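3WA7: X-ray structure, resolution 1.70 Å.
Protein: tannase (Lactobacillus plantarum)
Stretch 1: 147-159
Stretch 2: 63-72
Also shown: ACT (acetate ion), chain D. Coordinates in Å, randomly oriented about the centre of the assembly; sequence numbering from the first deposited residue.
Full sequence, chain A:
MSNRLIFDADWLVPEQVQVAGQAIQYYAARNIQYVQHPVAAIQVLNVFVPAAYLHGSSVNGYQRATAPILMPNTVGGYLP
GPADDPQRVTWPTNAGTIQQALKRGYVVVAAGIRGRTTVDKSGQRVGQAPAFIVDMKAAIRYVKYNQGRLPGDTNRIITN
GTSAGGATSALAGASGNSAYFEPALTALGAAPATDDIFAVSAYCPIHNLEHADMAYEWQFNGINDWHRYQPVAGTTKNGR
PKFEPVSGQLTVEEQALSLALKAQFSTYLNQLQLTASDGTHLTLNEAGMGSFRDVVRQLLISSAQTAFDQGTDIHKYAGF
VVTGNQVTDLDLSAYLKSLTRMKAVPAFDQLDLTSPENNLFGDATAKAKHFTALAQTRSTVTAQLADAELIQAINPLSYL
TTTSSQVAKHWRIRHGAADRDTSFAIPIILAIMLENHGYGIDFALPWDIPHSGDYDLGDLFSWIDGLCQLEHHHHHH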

# COMPACT_ATOMS: atom_id res chain seq x y z
N GLN A 147 -20.35 -16.13 0.28
CA GLN A 147 -20.79 -15.91 -1.09
C GLN A 147 -22.29 -16.22 -1.12
O GLN A 147 -22.74 -17.19 -0.50
CB GLN A 147 -20.06 -16.86 -2.04
CG GLN A 147 -20.54 -16.80 -3.48
CD GLN A 147 -19.82 -17.81 -4.36
OE1 GLN A 147 -19.83 -19.00 -4.08
NE2 GLN A 147 -19.21 -17.33 -5.44
N GLY A 148 -23.06 -15.41 -1.83
CA GLY A 148 -24.49 -15.63 -1.91
C GLY A 148 -25.25 -14.89 -0.82
O GLY A 148 -26.22 -14.18 -1.09
N ARG A 149 -24.80 -15.05 0.42
CA ARG A 149 -25.45 -14.38 1.54
C ARG A 149 -25.11 -12.90 1.50
O ARG A 149 -25.96 -12.05 1.75
CB ARG A 149 -24.99 -15.01 2.86
CG ARG A 149 -25.53 -16.43 3.06
CD ARG A 149 -25.29 -16.92 4.47
NE ARG A 149 -23.91 -17.31 4.70
CZ ARG A 149 -23.39 -18.49 4.37
NH1 ARG A 149 -24.16 -19.40 3.78
NH2 ARG A 149 -22.12 -18.75 4.62
N LEU A 150 -23.85 -12.60 1.16
CA LEU A 150 -23.40 -11.22 1.03
C LEU A 150 -23.63 -10.74 -0.40
O LEU A 150 -23.37 -11.48 -1.35
CB LEU A 150 -21.89 -11.13 1.32
CG LEU A 150 -21.39 -10.89 2.74
CD1 LEU A 150 -19.89 -11.14 2.79
CD2 LEU A 150 -21.71 -9.47 3.16
N PRO A 151 -24.17 -9.53 -0.57
CA PRO A 151 -24.38 -9.06 -1.94
C PRO A 151 -23.01 -8.89 -2.61
O PRO A 151 -22.02 -8.66 -1.93
CB PRO A 151 -25.09 -7.73 -1.74
CG PRO A 151 -25.90 -7.97 -0.50
CD PRO A 151 -24.89 -8.68 0.39
N GLY A 152 -22.96 -9.02 -3.94
CA GLY A 152 -21.70 -8.86 -4.64
C GLY A 152 -21.10 -10.17 -5.12
O GLY A 152 -21.52 -11.25 -4.72
N ASP A 153 -20.10 -10.07 -6.00
CA ASP A 153 -19.44 -11.26 -6.54
C ASP A 153 -18.14 -11.48 -5.76
O ASP A 153 -17.20 -10.70 -5.89
CB ASP A 153 -19.11 -11.03 -8.02
CG ASP A 153 -18.65 -12.30 -8.72
OD1 ASP A 153 -18.25 -13.26 -8.03
OD2 ASP A 153 -18.68 -12.32 -9.97
N THR A 154 -18.09 -12.54 -4.97
CA THR A 154 -16.91 -12.83 -4.17
C THR A 154 -15.70 -13.25 -5.01
O THR A 154 -14.60 -13.43 -4.49
CB THR A 154 -17.19 -13.92 -3.11
OG1 THR A 154 -17.62 -15.12 -3.76
CG2 THR A 154 -18.28 -13.44 -2.16
N ASN A 155 -15.92 -13.39 -6.32
CA ASN A 155 -14.85 -13.75 -7.24
C ASN A 155 -14.28 -12.47 -7.85
O ASN A 155 -13.39 -12.51 -8.70
CB ASN A 155 -15.38 -14.66 -8.34
CG ASN A 155 -15.88 -15.98 -7.81
OD1 ASN A 155 -15.15 -16.70 -7.13
ND2 ASN A 155 -17.14 -16.30 -8.09
N ARG A 156 -14.80 -11.34 -7.39
CA ARG A 156 -14.36 -10.03 -7.87
C ARG A 156 -13.98 -9.11 -6.72
O ARG A 156 -14.38 -7.94 -6.68
CB ARG A 156 -15.46 -9.39 -8.72
CG ARG A 156 -15.80 -10.18 -9.97
CD ARG A 156 -14.64 -10.18 -10.97
NE ARG A 156 -15.00 -10.89 -12.19
CZ ARG A 156 -14.84 -12.20 -12.39
NH1 ARG A 156 -14.30 -12.96 -11.44
NH2 ARG A 156 -15.23 -12.75 -13.53
N ILE A 157 -13.21 -9.64 -5.78
CA ILE A 157 -12.75 -8.86 -4.63
C ILE A 157 -11.55 -8.05 -5.09
O ILE A 157 -10.61 -8.59 -5.67
CB ILE A 157 -12.33 -9.77 -3.45
CG1 ILE A 157 -13.57 -10.44 -2.85
CG2 ILE A 157 -11.60 -8.95 -2.39
CD1 ILE A 157 -13.26 -11.43 -1.72
N ILE A 158 -11.59 -6.75 -4.84
CA ILE A 158 -10.51 -5.86 -5.23
C ILE A 158 -10.09 -5.06 -4.02
O ILE A 158 -10.88 -4.28 -3.48
CB ILE A 158 -10.97 -4.89 -6.34
CG1 ILE A 158 -11.48 -5.70 -7.54
CG2 ILE A 158 -9.80 -4.00 -6.78
CD1 ILE A 158 -12.08 -4.86 -8.63
N THR A 159 -8.87 -5.27 -3.56
CA THR A 159 -8.38 -4.55 -2.40
C THR A 159 -7.83 -3.18 -2.80
O THR A 159 -7.44 -2.96 -3.94
CB THR A 159 -7.27 -5.33 -1.66
OG1 THR A 159 -6.28 -5.77 -2.61
CG2 THR A 159 -7.85 -6.51 -0.92
C ACT D . -29.67 -10.66 -8.13
O ACT D . -30.01 -11.37 -7.23
OXT ACT D . -28.55 -10.75 -8.57
CH3 ACT D . -30.64 -9.70 -8.74
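Stretch 2 (63-72) QRATAPILMP

How does stretch 2 run along stretch 1? After a loop, it becomes a strand ending at Pro 72 and lies parallel to the strand that reaches Thr 159, the axes crossing at -25° and approaching to 4.6 Å. Ile 69 pairs with Ile 157, Leu 70 with Ile 158 and Met 71 with Thr 159. Ile 69 N donates to Arg 156 O (3.0 Å), Ile 158 N to Ile 69 O (2.9 Å) and Met 71 N to Ile 158 O (2.8 Å).

Which side chains pack on the sheet faces? Ile 69 and Met 71 share a face with Ile 157 and Thr 159; Leu 70 lies on the other face with Ile 158. Ile 69 (m, t) extends its CD1 to 3.6 Å from Asp 153 O, under the turn from Asp 153 to Arg 156. Selenomethionine Met 71 (m, t, p) brings SE to 3.6 Å from Ile 157 CG2. Leu 70 (t, p) turns CD1 back to 4.4 Å from Ile 158 CB.

Why is Arg 64 so extended? With chi1 to chi3 all t (phi/psi -53/-43), its side chain passes Pro 151, where Arg 64 CG lies 3.9 Å from Pro 151 CB, and reaches Gly 148. There Arg 64 NH1 and NH2 both donate to Gly 148 O, at 3.1 and 2.9 Å, while Pro 151 CA lies over one guanidinium face.

What fixes the loop beside Gly 152? Gly 152 N donates to Arg 64 O (2.7 Å) and Asp 153 N to Ala 67 O (2.8 Å). A CB on Gly 152 would clash with Ile 69 CG1, and its phi/psi of 105/167 itself calls for glycine. In the t rotamer of Asp 153, OD1 accepts from Asn 155 N (2.9 Å), while a water joins OD2 to Thr 66 O.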

# COMPACT_ATOMS: atom_id res chain seq x y z
N GLN A 63 -25.16 -6.00 -10.98
CA GLN A 63 -26.30 -6.47 -10.21
C GLN A 63 -25.74 -7.09 -8.93
O GLN A 63 -24.53 -7.20 -8.77
CB GLN A 63 -27.09 -7.52 -10.99
CG GLN A 63 -27.89 -6.95 -12.15
CD GLN A 63 -28.79 -7.98 -12.78
OE1 GLN A 63 -28.33 -8.99 -13.32
NE2 GLN A 63 -30.10 -7.74 -12.72
N ARG A 64 -26.63 -7.50 -8.03
CA ARG A 64 -26.22 -8.10 -6.77
C ARG A 64 -25.26 -9.28 -6.98
O ARG A 64 -24.26 -9.41 -6.28
CB ARG A 64 -27.45 -8.58 -6.00
CG ARG A 64 -27.16 -9.21 -4.65
CD ARG A 64 -28.44 -9.80 -4.07
NE ARG A 64 -28.29 -10.26 -2.69
CZ ARG A 64 -27.54 -11.29 -2.31
NH1 ARG A 64 -26.85 -11.98 -3.20
NH2 ARG A 64 -27.49 -11.62 -1.03
N ALA A 65 -25.56 -10.12 -7.96
CA ALA A 65 -24.74 -11.29 -8.23
C ALA A 65 -23.40 -11.02 -8.92
O ALA A 65 -22.51 -11.87 -8.88
CB ALA A 65 -25.54 -12.29 -9.06
N THR A 66 -23.26 -9.85 -9.53
CA THR A 66 -22.03 -9.54 -10.28
C THR A 66 -21.21 -8.33 -9.83
O THR A 66 -20.13 -8.10 -10.36
CB THR A 66 -22.36 -9.33 -11.77
OG1 THR A 66 -23.13 -8.13 -11.92
CG2 THR A 66 -23.17 -10.50 -12.30
N ALA A 67 -21.72 -7.57 -8.88
CA ALA A 67 -21.02 -6.37 -8.42
C ALA A 67 -19.65 -6.66 -7.82
O ALA A 67 -19.47 -7.61 -7.06
CB ALA A 67 -21.88 -5.62 -7.41
N PRO A 68 -18.64 -5.84 -8.18
CA PRO A 68 -17.30 -6.05 -7.63
C PRO A 68 -17.38 -5.75 -6.14
O PRO A 68 -18.23 -4.96 -5.71
CB PRO A 68 -16.46 -5.00 -8.36
CG PRO A 68 -17.19 -4.79 -9.64
CD PRO A 68 -18.63 -4.79 -9.21
N ILE A 69 -16.52 -6.38 -5.35
CA ILE A 69 -16.50 -6.12 -3.92
C ILE A 69 -15.18 -5.42 -3.61
O ILE A 69 -14.12 -6.04 -3.59
CB ILE A 69 -16.61 -7.42 -3.09
CG1 ILE A 69 -17.95 -8.10 -3.39
CG2 ILE A 69 -16.50 -7.10 -1.60
CD1 ILE A 69 -18.15 -9.41 -2.64
N LEU A 70 -15.26 -4.11 -3.40
CA LEU A 70 -14.07 -3.31 -3.09
C LEU A 70 -13.79 -3.47 -1.60
O LEU A 70 -14.69 -3.33 -0.78
CB LEU A 70 -14.33 -1.84 -3.39
CG LEU A 70 -13.14 -0.88 -3.25
CD1 LEU A 70 -12.16 -1.12 -4.39
CD2 LEU A 70 -13.64 0.56 -3.28
N MSE A 71 -12.54 -3.78 -1.27
CA MSE A 71 -12.15 -3.95 0.12
C MSE A 71 -11.00 -3.02 0.46
O MSE A 71 -9.83 -3.41 0.41
CB MSE A 71 -11.79 -5.42 0.41
CG MSE A 71 -12.98 -6.36 0.27
SE MSE A 71 -12.65 -8.15 0.91
CE MSE A 71 -12.80 -7.82 2.82
N PRO A 72 -11.33 -1.77 0.80
CA PRO A 72 -10.33 -0.75 1.14
C PRO A 72 -9.93 -0.88 2.60
O PRO A 72 -10.69 -1.40 3.42
CB PRO A 72 -11.08 0.54 0.87
CG PRO A 72 -12.46 0.21 1.37
CD PRO A 72 -12.69 -1.20 0.83
O HOH W 1 -19.05 -10.45 -11.80